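Local atomic coordinates of MccF (Escherichia coli, PDB entry 4IIY), a protein that confers self-immunity to the peptide-nucleotide antibiotic microcin C7, probably as a serine carboxypeptidase-like hydrolase of the S66 family that cleaves the aminoacyl-nucleotide toxin. Residues V57-R62 / A167-F172; S210-E215 / R220-Y225; G235-R240 / V295-L300; L351-D354 / N359-I362. The protein carries 1 engineered substitution. All blocks are in the same frame, centred on the assembly; numbering follows the deposited sequence.

Contact 1: V57-R62 / A167-F172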
loop_
_atom_site.group_PDB
_atom_site.type_symbol
_atom_site.label_atom_id
_atom_site.label_comp_id
_atom_site.label_asym_id
_atom_site.label_seq_id
_atom_site.Cartn_x
_atom_site.Cartn_y
_atom_site.Cartn_z
ATOM N N VAL B 57 17.652 12.337 -14.588
ATOM C CA VAL B 57 17.319 13.711 -14.963
ATOM C C VAL B 57 17.048 14.581 -13.732
ATOM O O VAL B 57 17.614 15.670 -13.588
ATOM C CB VAL B 57 16.093 13.761 -15.914
ATOM C CG1 VAL B 57 15.668 15.205 -16.191
ATOM C CG2 VAL B 57 16.398 13.030 -17.218
ATOM N N THR B 58 16.195 14.110 -12.829
ATOM C CA THR B 58 15.761 14.960 -11.729
ATOM C C THR B 58 16.768 15.092 -10.584
ATOM O O THR B 58 16.639 15.994 -9.768
ATOM C CB THR B 58 14.410 14.503 -11.162
ATOM O OG1 THR B 58 14.538 13.169 -10.663
ATOM C CG2 THR B 58 13.319 14.551 -12.236
ATOM N N ALA B 59 17.744 14.187 -10.515
ATOM C CA ALA B 59 18.842 14.254 -9.545
ATOM C C ALA B 59 20.155 14.059 -10.290
ATOM O O ALA B 59 20.998 13.249 -9.915
ATOM C CB ALA B 59 18.677 13.203 -8.443
ATOM N N LYS B 60 20.328 14.841 -11.349
ATOM C CA LYS B 60 21.438 14.629 -12.272
ATOM C C LYS B 60 22.812 14.888 -11.649
ATOM O O LYS B 60 23.782 14.223 -11.991
ATOM C CB LYS B 60 21.245 15.461 -13.538
ATOM C CG LYS B 60 22.211 15.115 -14.659
ATOM C CD LYS B 60 21.880 15.849 -15.962
ATOM C CE LYS B 60 22.773 15.366 -17.100
ATOM N NZ LYS B 60 22.397 15.966 -18.415
ATOM N N ASN B 61 22.907 15.842 -10.727
ATOM C CA ASN B 61 24.199 16.081 -10.088
ATOM C C ASN B 61 24.607 14.888 -9.229
ATOM O O ASN B 61 25.747 14.433 -9.285
ATOM C CB ASN B 61 24.179 17.373 -9.269
ATOM C CG ASN B 61 23.769 18.575 -10.098
ATOM O OD1 ASN B 61 24.129 18.707 -11.276
ATOM N ND2 ASN B 61 22.993 19.461 -9.489
ATOM N N ARG B 62 23.664 14.372 -8.448
ATOM C CA ARG B 62 23.948 13.217 -7.610
ATOM C C ARG B 62 24.254 11.988 -8.472
ATOM O O ARG B 62 25.136 11.185 -8.145
ATOM C CB ARG B 62 22.779 12.937 -6.660
ATOM C CG ARG B 62 23.112 11.884 -5.600
ATOM C CD ARG B 62 22.007 11.743 -4.596
ATOM N NE ARG B 62 22.282 10.833 -3.484
ATOM C CZ ARG B 62 22.510 11.212 -2.228
ATOM N NH1 ARG B 62 22.603 12.498 -1.897
ATOM N NH2 ARG B 62 22.649 10.291 -1.286
ATOM N N ALA B 167 21.597 1.394 -4.741
ATOM C CA ALA B 167 21.186 1.941 -6.027
ATOM C C ALA B 167 22.132 3.094 -6.353
ATOM O O ALA B 167 22.590 3.819 -5.464
ATOM C CB ALA B 167 19.736 2.412 -5.977
ATOM N N LEU B 168 22.430 3.269 -7.631
ATOM C CA LEU B 168 23.497 4.160 -8.048
ATOM C C LEU B 168 23.365 5.577 -7.491
ATOM O O LEU B 168 24.325 6.121 -6.927
ATOM C CB LEU B 168 23.559 4.171 -9.570
ATOM C CG LEU B 168 24.571 5.115 -10.226
ATOM C CD1 LEU B 168 25.983 4.769 -9.831
ATOM C CD2 LEU B 168 24.393 5.095 -11.747
ATOM N N ILE B 169 22.185 6.159 -7.639
ATOM C CA ILE B 169 21.991 7.563 -7.295
ATOM C C ILE B 169 21.927 7.813 -5.778
ATOM O O ILE B 169 22.765 8.536 -5.233
ATOM C CB ILE B 169 20.806 8.186 -8.086
ATOM C CG1 ILE B 169 21.091 8.109 -9.593
ATOM C CG2 ILE B 169 20.545 9.618 -7.632
ATOM C CD1 ILE B 169 19.942 8.591 -10.470
ATOM N N PRO B 170 20.962 7.210 -5.067
ATOM C CA PRO B 170 20.919 7.509 -3.631
ATOM C C PRO B 170 22.124 6.945 -2.887
ATOM O O PRO B 170 22.623 7.582 -1.965
ATOM C CB PRO B 170 19.622 6.829 -3.162
ATOM C CG PRO B 170 19.372 5.752 -4.166
ATOM C CD PRO B 170 19.870 6.313 -5.480
ATOM N N SER B 171 22.601 5.769 -3.273
ATOM C CA SER B 171 23.627 5.121 -2.464
ATOM C C SER B 171 25.041 5.586 -2.794
ATOM O O SER B 171 25.826 5.910 -1.904
ATOM C CB SER B 171 23.543 3.599 -2.600
ATOM O OG SER B 171 22.230 3.122 -2.359
ATOM N N PHE B 172 25.385 5.583 -4.075
ATOM C CA PHE B 172 26.748 5.932 -4.466
ATOM C C PHE B 172 26.937 7.411 -4.788
ATOM O O PHE B 172 28.067 7.854 -4.944
ATOM C CB PHE B 172 27.274 5.012 -5.577
ATOM C CG PHE B 172 27.502 3.603 -5.110
ATOM C CD1 PHE B 172 28.339 3.355 -4.038
ATOM C CD2 PHE B 172 26.860 2.531 -5.711
ATOM C CE1 PHE B 172 28.541 2.054 -3.578
ATOM C CE2 PHE B 172 27.072 1.241 -5.267
ATOM C CZ PHE B 172 27.909 1.006 -4.200
#

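Contact 2: S210-E215 / R220-Y225. With 1EI (5'-O-(L-alpha-glutamylsulfamoyl)inosine), chain K.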
loop_
_atom_site.group_PDB
_atom_site.type_symbol
_atom_site.label_atom_id
_atom_site.label_comp_id
_atom_site.label_asym_id
_atom_site.label_seq_id
_atom_site.Cartn_x
_atom_site.Cartn_y
_atom_site.Cartn_z
ATOM N N SER B 210 17.485 14.328 5.509
ATOM C CA SER B 210 17.158 14.671 4.133
ATOM C C SER B 210 17.791 16.003 3.755
ATOM O O SER B 210 17.093 17.003 3.579
ATOM C CB SER B 210 15.638 14.751 3.954
ATOM O OG SER B 210 15.272 14.757 2.583
ATOM N N ILE B 211 19.115 16.002 3.670
ATOM C CA ILE B 211 19.891 17.145 3.199
ATOM C C ILE B 211 20.984 16.625 2.284
ATOM O O ILE B 211 21.178 15.412 2.152
ATOM C CB ILE B 211 20.545 17.934 4.359
ATOM C CG1 ILE B 211 21.573 17.069 5.095
ATOM C CG2 ILE B 211 19.479 18.488 5.319
ATOM C CD1 ILE B 211 22.455 17.861 6.060
ATOM N N ASN B 212 21.699 17.550 1.657
ATOM C CA ASN B 212 22.841 17.215 0.817
ATOM C C ASN B 212 22.487 16.253 -0.324
ATOM O O ASN B 212 23.232 15.320 -0.616
ATOM C CB ASN B 212 23.979 16.635 1.665
ATOM C CG ASN B 212 24.392 17.546 2.807
ATOM O OD1 ASN B 212 24.128 18.753 2.783
ATOM N ND2 ASN B 212 25.051 16.972 3.809
ATOM N N TRP B 213 21.353 16.498 -0.960
ATOM C CA TRP B 213 20.845 15.571 -1.962
ATOM C C TRP B 213 21.493 15.719 -3.353
ATOM O O TRP B 213 22.159 14.790 -3.832
ATOM C CB TRP B 213 19.313 15.646 -2.025
ATOM C CG TRP B 213 18.717 14.782 -3.104
ATOM C CD1 TRP B 213 18.066 15.215 -4.215
ATOM C CD2 TRP B 213 18.735 13.339 -3.183
ATOM N NE1 TRP B 213 17.680 14.146 -4.986
ATOM C CE2 TRP B 213 18.082 12.984 -4.381
ATOM C CE3 TRP B 213 19.238 12.323 -2.361
ATOM C CZ2 TRP B 213 17.910 11.653 -4.776
ATOM C CZ3 TRP B 213 19.072 11.003 -2.756
ATOM C CH2 TRP B 213 18.412 10.681 -3.951
ATOM N N ASN B 214 21.322 16.875 -3.996
ATOM C CA ASN B 214 21.607 17.007 -5.426
ATOM C C ASN B 214 22.388 18.274 -5.777
ATOM O O ASN B 214 22.065 18.956 -6.750
ATOM C CB ASN B 214 20.291 16.938 -6.217
ATOM C CG ASN B 214 20.483 16.913 -7.726
ATOM O OD1 ASN B 214 21.344 16.212 -8.256
ATOM N ND2 ASN B 214 19.636 17.659 -8.426
ATOM N N GLU B 215 23.432 18.572 -5.009
ATOM C CA GLU B 215 24.296 19.714 -5.325
ATOM C C GLU B 215 25.756 19.310 -5.256
ATOM O O GLU B 215 26.097 18.244 -4.729
ATOM C CB GLU B 215 24.039 20.889 -4.385
ATOM C CG GLU B 215 22.611 21.388 -4.401
ATOM C CD GLU B 215 22.492 22.761 -3.789
ATOM O OE1 GLU B 215 23.500 23.499 -3.809
ATOM O OE2 GLU B 215 21.400 23.103 -3.286
ATOM N N ARG B 220 25.847 21.320 4.906
ATOM C CA ARG B 220 26.490 21.179 6.206
ATOM C C ARG B 220 26.506 19.681 6.482
ATOM O O ARG B 220 25.727 18.938 5.883
ATOM C CB ARG B 220 25.747 21.980 7.295
ATOM C CG ARG B 220 24.242 21.745 7.388
ATOM C CD ARG B 220 23.912 20.619 8.341
ATOM N NE ARG B 220 22.480 20.434 8.472
ATOM C CZ ARG B 220 21.932 19.401 9.098
ATOM N NH1 ARG B 220 20.617 19.286 9.166
ATOM N NH2 ARG B 220 22.715 18.479 9.643
ATOM N N PRO B 221 27.418 19.213 7.342
ATOM C CA PRO B 221 27.470 17.768 7.606
ATOM C C PRO B 221 26.182 17.224 8.228
ATOM O O PRO B 221 25.545 17.887 9.044
ATOM C CB PRO B 221 28.639 17.634 8.584
ATOM C CG PRO B 221 29.545 18.786 8.219
ATOM C CD PRO B 221 28.621 19.911 7.829
ATOM N N LYS B 222 25.788 16.025 7.795
ATOM C CA LYS B 222 24.689 15.308 8.434
ATOM C C LYS B 222 25.013 15.000 9.889
ATOM O O LYS B 222 26.168 14.759 10.236
ATOM C CB LYS B 222 24.389 14.001 7.696
ATOM C CG LYS B 222 23.730 14.201 6.335
ATOM C CD LYS B 222 23.444 12.864 5.649
ATOM C CE LYS B 222 22.788 13.072 4.286
ATOM N NZ LYS B 222 22.595 11.789 3.549
ATOM N N LYS B 223 23.981 15.015 10.728
ATOM C CA LYS B 223 24.063 14.450 12.070
ATOM C C LYS B 223 24.488 12.993 11.949
ATOM O O LYS B 223 23.943 12.239 11.128
ATOM C CB LYS B 223 22.701 14.522 12.774
ATOM C CG LYS B 223 22.240 15.929 13.144
ATOM C CD LYS B 223 20.975 15.930 14.017
ATOM C CE LYS B 223 19.742 15.464 13.257
ATOM N NZ LYS B 223 18.514 15.523 14.117
ATOM N N LEU B 224 25.474 12.602 12.743
ATOM C CA LEU B 224 25.921 11.213 12.786
ATOM C C LEU B 224 25.508 10.586 14.104
ATOM O O LEU B 224 25.985 10.983 15.170
ATOM C CB LEU B 224 27.432 11.122 12.616
ATOM C CG LEU B 224 27.939 11.587 11.256
ATOM C CD1 LEU B 224 29.462 11.650 11.232
ATOM C CD2 LEU B 224 27.408 10.676 10.159
ATOM N N TYR B 225 24.612 9.613 14.024
ATOM C CA TYR B 225 24.083 8.936 15.192
ATOM C C TYR B 225 24.907 7.710 15.535
ATOM O O TYR B 225 25.335 6.974 14.652
ATOM C CB TYR B 225 22.663 8.472 14.891
ATOM C CG TYR B 225 21.664 9.570 14.626
ATOM C CD1 TYR B 225 21.486 10.613 15.524
ATOM C CD2 TYR B 225 20.873 9.547 13.485
ATOM C CE1 TYR B 225 20.553 11.608 15.288
ATOM C CE2 TYR B 225 19.944 10.532 13.237
ATOM C CZ TYR B 225 19.786 11.562 14.145
ATOM O OH TYR B 225 18.856 12.552 13.917
HETATM O O6 1EI K . 14.857 15.471 -3.078
HETATM C C6 1EI K . 15.327 14.644 -2.266
HETATM N N1 1EI K . 15.951 15.044 -1.139
HETATM C C2 1EI K . 16.465 14.168 -0.260
HETATM N N3 1EI K . 16.405 12.836 -0.428
HETATM C C5 1EI K . 15.218 13.197 -2.523
HETATM C C4 1EI K . 15.806 12.314 -1.519
HETATM N N7 1EI K . 14.706 12.403 -3.486
HETATM C C8 1EI K . 14.942 11.119 -3.128
HETATM N N9 1EI K . 15.594 11.078 -1.955
HETATM C "C1'" 1EI K . 16.017 9.866 -1.234
HETATM O "O4'" 1EI K . 16.328 8.801 -2.120
HETATM C "C2'" 1EI K . 14.855 9.379 -0.393
HETATM O "O2'" 1EI K . 14.916 9.960 0.909
HETATM C "C3'" 1EI K . 15.059 7.881 -0.356
HETATM O "O3'" 1EI K . 15.626 7.509 0.898
HETATM C "C4'" 1EI K . 16.068 7.571 -1.448
HETATM C "C5'" 1EI K . 15.549 6.519 -2.420
HETATM O "O5'" 1EI K . 14.381 6.987 -3.101
HETATM S SBF 1EI K . 13.497 5.961 -3.823
HETATM O OAE 1EI K . 12.884 6.605 -4.965
HETATM O OAF 1EI K . 14.364 4.880 -4.209
HETATM N NAQ 1EI K . 12.455 5.479 -2.785
HETATM C C 1EI K . 11.561 4.479 -2.941
HETATM O O 1EI K . 11.413 3.756 -3.920
HETATM C CA 1EI K . 10.676 4.200 -1.760
HETATM N N 1EI K . 10.893 5.180 -0.710
HETATM C CB 1EI K . 9.218 4.169 -2.204
HETATM C CG 1EI K . 8.434 3.101 -1.447
HETATM C CD 1EI K . 8.035 3.604 -0.078
HETATM O OE1 1EI K . 8.639 4.583 0.406
HETATM O OE2 1EI K . 7.112 3.017 0.513
HETATM O O HOH W 1 21.409 12.876 0.960
#

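Contact 3: G235-R240 / V295-L300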
loop_
_atom_site.group_PDB
_atom_site.type_symbol
_atom_site.label_atom_id
_atom_site.label_comp_id
_atom_site.label_asym_id
_atom_site.label_seq_id
_atom_site.Cartn_x
_atom_site.Cartn_y
_atom_site.Cartn_z
ATOM N N GLY B 235 19.550 -16.701 22.156
ATOM C CA GLY B 235 19.916 -17.827 21.324
ATOM C C GLY B 235 20.201 -17.414 19.895
ATOM O O GLY B 235 20.417 -16.234 19.603
ATOM N N LYS B 236 20.205 -18.394 19.005
ATOM C CA LYS B 236 20.543 -18.185 17.607
ATOM C C LYS B 236 19.411 -18.712 16.737
ATOM O O LYS B 236 18.893 -19.812 16.969
ATOM C CB LYS B 236 21.856 -18.909 17.280
ATOM C CG LYS B 236 22.432 -18.595 15.909
ATOM C CD LYS B 236 23.892 -19.025 15.793
ATOM C CE LYS B 236 24.048 -20.528 15.896
ATOM N NZ LYS B 236 25.446 -20.948 15.585
ATOM N N VAL B 237 19.011 -17.916 15.749
ATOM C CA VAL B 237 17.996 -18.318 14.784
ATOM C C VAL B 237 18.599 -18.326 13.393
ATOM O O VAL B 237 19.184 -17.333 12.964
ATOM C CB VAL B 237 16.790 -17.356 14.787
ATOM C CG1 VAL B 237 15.798 -17.744 13.692
ATOM C CG2 VAL B 237 16.117 -17.353 16.151
ATOM N N GLU B 238 18.448 -19.437 12.683
ATOM C CA GLU B 238 18.951 -19.561 11.322
ATOM C C GLU B 238 17.815 -19.940 10.384
ATOM O O GLU B 238 17.071 -20.888 10.649
ATOM C CB GLU B 238 20.062 -20.610 11.228
ATOM C CG GLU B 238 20.642 -20.760 9.833
ATOM C CD GLU B 238 21.869 -21.651 9.812
ATOM O OE1 GLU B 238 22.208 -22.218 10.873
ATOM O OE2 GLU B 238 22.497 -21.780 8.739
ATOM N N GLY B 239 17.671 -19.203 9.286
ATOM C CA GLY B 239 16.607 -19.471 8.334
ATOM C C GLY B 239 16.765 -18.639 7.079
ATOM O O GLY B 239 17.523 -17.664 7.057
ATOM N N ARG B 240 16.056 -19.029 6.026
ATOM C CA ARG B 240 16.068 -18.296 4.765
ATOM C C ARG B 240 15.493 -16.899 4.952
ATOM O O ARG B 240 14.401 -16.748 5.483
ATOM C CB ARG B 240 15.215 -19.039 3.739
ATOM C CG ARG B 240 15.138 -18.336 2.397
ATOM C CD ARG B 240 14.193 -19.031 1.426
ATOM N NE ARG B 240 12.805 -18.955 1.873
ATOM C CZ ARG B 240 11.752 -18.966 1.061
ATOM N NH1 ARG B 240 11.916 -19.035 -0.257
ATOM N NH2 ARG B 240 10.531 -18.896 1.574
ATOM N N VAL B 295 7.228 -17.178 10.632
ATOM C CA VAL B 295 8.628 -16.762 10.660
ATOM C C VAL B 295 9.291 -17.006 12.013
ATOM O O VAL B 295 8.647 -16.912 13.062
ATOM C CB VAL B 295 8.834 -15.300 10.186
ATOM C CG1 VAL B 295 8.320 -15.134 8.759
ATOM C CG2 VAL B 295 8.148 -14.312 11.109
ATOM N N SER B 296 10.584 -17.317 11.976
ATOM C CA SER B 296 11.309 -17.604 13.211
ATOM C C SER B 296 12.030 -16.387 13.787
ATOM O O SER B 296 12.457 -16.400 14.946
ATOM C CB SER B 296 12.289 -18.754 13.004
ATOM O OG SER B 296 11.602 -19.948 12.671
ATOM N N ALA B 297 12.155 -15.327 12.992
ATOM C CA ALA B 297 12.732 -14.069 13.452
ATOM C C ALA B 297 12.332 -12.984 12.460
ATOM O O ALA B 297 11.938 -13.276 11.327
ATOM C CB ALA B 297 14.263 -14.168 13.560
ATOM N N ILE B 298 12.439 -11.737 12.904
ATOM C CA ILE B 298 12.183 -10.579 12.058
ATOM C C ILE B 298 13.373 -9.635 12.139
ATOM O O ILE B 298 13.890 -9.374 13.230
ATOM C CB ILE B 298 10.913 -9.831 12.518
ATOM C CG1 ILE B 298 9.687 -10.742 12.393
ATOM C CG2 ILE B 298 10.720 -8.537 11.719
ATOM C CD1 ILE B 298 8.524 -10.291 13.236
ATOM N N ILE B 299 13.805 -9.140 10.979
ATOM C CA ILE B 299 14.786 -8.066 10.890
ATOM C C ILE B 299 14.073 -6.796 10.439
ATOM O O ILE B 299 13.459 -6.775 9.362
ATOM C CB ILE B 299 15.880 -8.388 9.863
ATOM C CG1 ILE B 299 16.595 -9.705 10.198
ATOM C CG2 ILE B 299 16.884 -7.230 9.756
ATOM C CD1 ILE B 299 17.427 -10.241 9.044
ATOM N N LEU B 300 14.121 -5.755 11.265
ATOM C CA LEU B 300 13.615 -4.446 10.870
ATOM C C LEU B 300 14.799 -3.590 10.448
ATOM O O LEU B 300 15.705 -3.323 11.258
ATOM C CB LEU B 300 12.903 -3.749 12.032
ATOM C CG LEU B 300 11.724 -4.469 12.686
ATOM C CD1 LEU B 300 11.203 -3.642 13.851
ATOM C CD2 LEU B 300 10.606 -4.745 11.681
#

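Contact 4: L351-D354 / N359-I362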
loop_
_atom_site.group_PDB
_atom_site.type_symbol
_atom_site.label_atom_id
_atom_site.label_comp_id
_atom_site.label_asym_id
_atom_site.label_seq_id
_atom_site.Cartn_x
_atom_site.Cartn_y
_atom_site.Cartn_z
ATOM N N LEU B 351 20.432 -16.948 6.661
ATOM C CA LEU B 351 21.195 -16.126 7.592
ATOM C C LEU B 351 21.096 -16.739 8.977
ATOM O O LEU B 351 20.148 -17.468 9.277
ATOM C CB LEU B 351 20.616 -14.711 7.686
ATOM C CG LEU B 351 20.290 -13.949 6.411
ATOM C CD1 LEU B 351 19.723 -12.584 6.786
ATOM C CD2 LEU B 351 21.528 -13.807 5.542
ATOM N N ALA B 352 22.057 -16.416 9.833
ATOM C CA ALA B 352 21.974 -16.764 11.246
ATOM C C ALA B 352 22.081 -15.498 12.075
ATOM O O ALA B 352 23.062 -14.753 11.959
ATOM C CB ALA B 352 23.072 -17.761 11.640
ATOM N N ILE B 353 21.070 -15.239 12.891
ATOM C CA ILE B 353 21.116 -14.126 13.822
ATOM C C ILE B 353 21.432 -14.681 15.203
ATOM O O ILE B 353 20.695 -15.519 15.726
ATOM C CB ILE B 353 19.778 -13.362 13.884
ATOM C CG1 ILE B 353 19.327 -12.914 12.489
ATOM C CG2 ILE B 353 19.899 -12.170 14.835
ATOM C CD1 ILE B 353 17.917 -12.350 12.470
ATOM N N ASP B 354 22.536 -14.225 15.786
ATOM C CA ASP B 354 22.886 -14.624 17.138
ATOM C C ASP B 354 22.468 -13.513 18.076
ATOM O O ASP B 354 23.111 -12.468 18.159
ATOM C CB ASP B 354 24.382 -14.896 17.243
ATOM C CG ASP B 354 24.774 -15.496 18.577
ATOM O OD1 ASP B 354 24.108 -15.214 19.589
ATOM O OD2 ASP B 354 25.765 -16.265 18.596
ATOM N N ASN B 359 24.989 -10.407 16.697
ATOM C CA ASN B 359 25.528 -10.354 15.345
ATOM C C ASN B 359 24.636 -11.090 14.353
ATOM O O ASN B 359 23.685 -11.778 14.738
ATOM C CB ASN B 359 26.995 -10.823 15.289
ATOM C CG ASN B 359 27.178 -12.285 15.695
ATOM O OD1 ASN B 359 26.355 -13.143 15.386
ATOM N ND2 ASN B 359 28.285 -12.570 16.391
ATOM N N ILE B 360 24.942 -10.911 13.076
ATOM C CA ILE B 360 24.141 -11.489 12.009
ATOM C C ILE B 360 25.078 -11.923 10.895
ATOM O O ILE B 360 26.004 -11.191 10.529
ATOM C CB ILE B 360 23.022 -10.513 11.525
ATOM C CG1 ILE B 360 22.257 -11.099 10.330
ATOM C CG2 ILE B 360 23.564 -9.121 11.209
ATOM C CD1 ILE B 360 21.053 -10.261 9.901
ATOM N N SER B 361 24.853 -13.125 10.376
ATOM C CA SER B 361 25.751 -13.733 9.410
ATOM C C SER B 361 24.993 -14.353 8.243
ATOM O O SER B 361 23.866 -14.825 8.411
ATOM C CB SER B 361 26.585 -14.837 10.072
ATOM O OG SER B 361 27.289 -14.360 11.211
ATOM N N ILE B 362 25.637 -14.378 7.079
ATOM C CA ILE B 362 25.165 -15.161 5.942
ATOM C C ILE B 362 25.783 -16.556 6.052
ATOM O O ILE B 362 27.003 -16.687 6.219
ATOM C CB ILE B 362 25.586 -14.531 4.603
ATOM C CG1 ILE B 362 25.228 -13.039 4.540
ATOM C CG2 ILE B 362 24.980 -15.297 3.441
ATOM C CD1 ILE B 362 25.938 -12.298 3.420
HETATM O O HOH W 2 25.562 -14.676 13.336
#

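Contact 1: V57-R62 / A167-F172
The guanidinium of Arg62 meets the 167-172 segment with its edge, where two successive backbone carbonyls, those of Ile169 and Pro170, lie near its plane. Arg62 NH2 donates to Pro170 O at 2.8 Å along an almost straight N-H...O line of 175°, with the acceptor practically in the guanidinium plane. The second bond, from Arg62 NE to Ile169 O at 2.9 Å, is more bent (140°), and here the nitrogen stands above the carbonyl plane instead of on a lone pair. Two bonds from one edge hold the group against rotation about its long chain. That chain reaches across because CG lies opposite the backbone N (chi1 -170°) and the methylenes stay extended as far as NE. On the way it passes obliquely over Ile169, whose CG2 branch sits 4.0 Å from Arg62 CG. The same methyl takes Ala59 CB at 4.1 Å, so the apolar part of the contact turns on one branch of Ile169. Beyond the two segments Arg62 NH2 also forms a salt bridge with Glu174, and NH1 is bonded to Trp213 O, which ties the arginine to the loop over the nucleoside. Pro170 belongs to the pocket of the bound glutamylsulfamoyl inosine. Ala59 occupies the N-cap position of helix 60-72, just after the short helix 55-58, and Arg62 lies in the first turn of the longer helix. The weakly bonded helix 168-172 packs beside this junction, with Ile169 also touching Phe63 and Leu168 reaching Met114 of strand 110-115.

Contact 2: S210-E215 / R220-Y225
The purine end of the ligand pocket is closed by a long loop between strands 205-206 and 225-226, and here two parts of that loop brace each other, Ile211 and Asn212 against Arg220 and Lys222. Trp213 packs on the base: its indole lies over one face of the hypoxanthine in a face-to-face stack, with the ligand's C5 3.4 Å above the ring plane and over its centre. A trans first torsion (chi1 176°) lays the indole along the base. Ser210 OG, hydrogen-bonded to Arg273, approaches the purine near C2. Ile211 turns toward the 220-225 segment and sets its CD1 methyl on one face of the Arg220 guanidinium, 3.4 Å from CZ and over the centre of the group. The Arg220 chain bends at chi2 (90°) to come round to this methyl, and its NH2 is held by a salt bridge to Glu209 as well as by Pro221 O. Lys222 runs extended past Ile211 in the opposite direction, its CG 3.8 Å from Ile211 CG1. The ammonium at its end forms a salt bridge with Glu174, and a water accepts from Lys222 NZ and lies 2.8 Å from Ile211 O, to which it probably donates. Asn212 fastens the two parts of the loop directly. While Leu219 N binds its OD1, Asn212 ND2 donates to Arg220 O at 2.9 Å, at an angle of 166°, with the acceptor oxygen exactly in the plane of the amide.

Contact 3: G235-R240 / V295-L300
The two segments belong to strands 236-245 and 297-301 of one mixed sheet but are not neighbours in it: strand 266-270 is ordered between them. Their backbones come closest at Val237 and Ala297, whose CA atoms are 6.9 Å apart, and they meet through side chains instead of a ladder of backbone bonds. Val237 makes the contact from its strand. It turns the root of its side chain toward the 295-300 segment, and CG1 is the methyl that reaches furthest into the contact. It lies 3.7 Å from Ser296 CB and 3.9 Å from Ala297 CB, so one branch bridges two consecutive residues, Ser296 and Ala297. Ser296 O lies beside these carbons, 3.8 Å from Val237 CG1 and 4.0 Å from Val237 CG2. The contact is therefore small and apolar on the Val237 side. It is plain packing, far from the catalytic and ligand-binding residues, inside the C-terminal domain of the LD-carboxypeptidase family. Around it, Val237 also touches Pro329 and Phe355. Backbone bonds join Val237 to Ile353 and Gly239 to Leu351 on strand 350-354, while Arg240 pairs with Ile266 on the opposite flank. Further along strand 297-301, Ile299 packs on Ile266 and Phe268 of strand 266-270 and on Phe334 of strand 330-334.

Contact 4: L351-D354 / N359-I362
Leu351, Ile353, Ile360 and Ile362 form the apolar face of a beta hairpin, made by strands 350-354 and 359-362. Ile360 lies at its middle: CG1 is 4.1 Å from Ile353 CG1, the two chains running side by side in the same direction, while CD1 meets Leu351 CD1 from an oblique approach. With chi1 at 176°, Ile360 swings its longer branch away from its own backbone N and alongside Ile353. Leu351 uses its other methyl, CD2, against Ile362 CG1 at 3.9 Å. Ile299 of strand 297-301 packs on this face, touching Leu351, Ile353 and Ile360. Leu351-Ile362 and Ile353-Ile360 are the non-hydrogen-bonded pairs of the antiparallel ladder. Between and beyond them, Ala352-Ser361 and Asp354-Asn359 are hydrogen-bonded pairs, each joined by two backbone bonds. The short segments run at 165° to one another, close to antiparallel. Strand 350-354 also pairs with strand 236-245, and strand 359-362 with strand 198-199, so the hairpin lies inside a wider sheet. The other face, with Ala352, Asp354, Asn359 and Ser361, carries the polar groups. Asp354 OD1 accepts from Asn357 N in the turn, and Asn359 OD1 comes to 3.2 Å from Asp354 CB. Ser361 OG, which is bonded to Thr199 OG1, also donates to a water at 2.8 Å. That water gives its own protons to Asn359 OD1 at 2.7 Å and Ala352 O at 2.9 Å, bridging the two strands.

How the contacts relate
Contacts 1 and 2 lie by the ligand and contacts 3 and 4 in the C-terminal sheet, the centres of contacts 1 and 3 being about 33 Å apart. Contacts 1 and 4 are buried, contact 3 is partly so, and contact 2 is at the surface. Contact 1 joins helices by an arginine on carbonyl oxygens, and contact 2 holds a loop by a side-chain amide hydrogen bond and by Ile211 packed on the guanidinium and the lysine methylenes. These two meet through Asn61 and Arg62 with Asn214. Contacts 3 and 4 share strand neighbours: 236-245 pairs with 350-354, yet contact 3 is methyl packing across a skipped strand whereas contact 4 is a regular ladder.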